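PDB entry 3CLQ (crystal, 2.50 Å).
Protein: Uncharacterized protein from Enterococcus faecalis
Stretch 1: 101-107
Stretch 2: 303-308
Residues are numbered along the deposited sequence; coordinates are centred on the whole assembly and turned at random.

Stretch 1 101-107: AVGSMAG
Stretch 2, residues 303-308: DMGDSA

Residues 101-107 and 303-308 of one chain pack at close range, running roughly antiparallel (149° between end-to-end directions) and burying 359 Å² in total. The register sets Gly103 beside Asp306 (CA to CA 5.1 Å) and Met105 beside Gly305 (CA to CA 3.8 Å).

Asp306 and Gly103 form a reciprocal pair of hydrogen bonds. Gly103 N donates to Asp306 OD1 (2.7 Å, 151°), and Asp306 N to Gly103 O (2.7 Å, 145°), satisfying both polar backbone atoms of the glycine. Asp306 (-95/1, chi1 m at -75°, chi2 151°) points its CA-to-CB bond toward the first stretch, its CB 3.8 Å from Val102 CB; OD2 is bonded elsewhere in the structure.

Gly103 is extended (-131/128); a CB there would lie 2.5 Å from Gly107 CA. A type II' turn spans Ser104 to Gly107, with Met105 at 48/-110, Ala106 at -66/-29 and a weak hydrogen bond from Gly107 N to Ser104 O (2.9 Å). Gly107 (71/7) has the positive phi that favours glycine.

Strand 304-305 has Met304 at -148/132 and Gly305 at 136/168, where a CB would jam against Met304 O and approach Met105 N to 3.1 Å. Gly305 CA makes a CA-H...O contact with Met105 O (3.1 Å).

Two buried selenomethionines add apolar contact: Met304 (t, t, p) brings CE to 4.1 Å from Met105 CB. Met105 (m, m, chi3 96°) places CE 3.6 Å from Ser307 OG, a hydroxyl hydrogen-bonded elsewhere.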

# COMPACT_ATOMS: atom_id res chain seq x y z
N ALA B 101 8.84 -18.66 -18.89
CA ALA B 101 8.57 -18.48 -17.46
C ALA B 101 9.70 -17.70 -16.82
O ALA B 101 10.67 -17.37 -17.49
CB ALA B 101 8.41 -19.83 -16.79
N VAL B 102 9.59 -17.42 -15.52
CA VAL B 102 10.71 -16.92 -14.68
C VAL B 102 10.65 -17.50 -13.27
O VAL B 102 9.58 -17.84 -12.78
CB VAL B 102 10.74 -15.39 -14.54
CG1 VAL B 102 11.21 -14.75 -15.82
CG2 VAL B 102 9.38 -14.87 -14.14
N GLY B 103 11.79 -17.64 -12.61
CA GLY B 103 11.81 -18.29 -11.31
C GLY B 103 12.57 -17.51 -10.27
O GLY B 103 13.73 -17.09 -10.48
N SER B 104 11.90 -17.30 -9.13
CA SER B 104 12.51 -16.64 -7.98
C SER B 104 13.56 -17.50 -7.25
O SER B 104 13.32 -18.69 -6.98
CB SER B 104 11.43 -16.21 -7.00
OG SER B 104 12.06 -15.60 -5.89
N MSE B 105 14.70 -16.88 -6.93
CA MSE B 105 15.92 -17.53 -6.41
C MSE B 105 16.36 -18.78 -7.20
O MSE B 105 16.84 -18.68 -8.33
CB MSE B 105 15.79 -17.84 -4.92
CG MSE B 105 15.45 -16.66 -4.04
SE MSE B 105 16.70 -15.13 -4.04
CE MSE B 105 15.81 -13.95 -5.37
N ALA B 106 16.23 -19.95 -6.59
CA ALA B 106 16.65 -21.17 -7.27
C ALA B 106 15.72 -21.38 -8.48
O ALA B 106 16.12 -21.95 -9.51
CB ALA B 106 16.62 -22.35 -6.33
N GLY B 107 14.49 -20.90 -8.35
CA GLY B 107 13.57 -20.82 -9.47
C GLY B 107 13.06 -22.17 -9.92
O GLY B 107 12.35 -22.28 -10.94
N ASP B 303 24.99 -13.93 -6.63
CA ASP B 303 23.74 -13.52 -7.25
C ASP B 303 22.96 -14.67 -7.90
O ASP B 303 23.46 -15.37 -8.77
CB ASP B 303 24.07 -12.46 -8.30
CG ASP B 303 22.88 -11.60 -8.67
OD1 ASP B 303 22.00 -11.32 -7.80
OD2 ASP B 303 22.85 -11.19 -9.86
N MSE B 304 21.71 -14.86 -7.50
CA MSE B 304 20.91 -15.96 -8.04
C MSE B 304 19.41 -15.64 -8.12
O MSE B 304 18.82 -15.17 -7.16
CB MSE B 304 21.13 -17.22 -7.19
CG MSE B 304 20.48 -18.49 -7.73
SE MSE B 304 20.53 -19.99 -6.45
CE MSE B 304 19.70 -19.05 -4.94
N GLY B 305 18.80 -15.92 -9.27
CA GLY B 305 17.35 -15.81 -9.42
C GLY B 305 16.92 -15.13 -10.71
O GLY B 305 17.73 -14.54 -11.40
N ASP B 306 15.64 -15.20 -11.05
CA ASP B 306 15.18 -14.52 -12.24
C ASP B 306 14.61 -13.13 -11.93
O ASP B 306 14.19 -12.39 -12.82
CB ASP B 306 14.19 -15.37 -13.01
CG ASP B 306 14.85 -16.52 -13.75
OD1 ASP B 306 14.17 -17.55 -13.93
OD2 ASP B 306 16.04 -16.41 -14.14
N SER B 307 14.65 -12.77 -10.65
CA SER B 307 13.97 -11.57 -10.16
C SER B 307 14.50 -10.30 -10.79
O SER B 307 13.92 -9.25 -10.60
CB SER B 307 14.10 -11.47 -8.64
OG SER B 307 15.43 -11.78 -8.25
N ALA B 308 15.61 -10.39 -11.50
CA ALA B 308 16.25 -9.22 -12.07
C ALA B 308 15.54 -8.79 -13.34
O ALA B 308 15.93 -7.83 -13.98
CB ALA B 308 17.71 -9.52 -12.36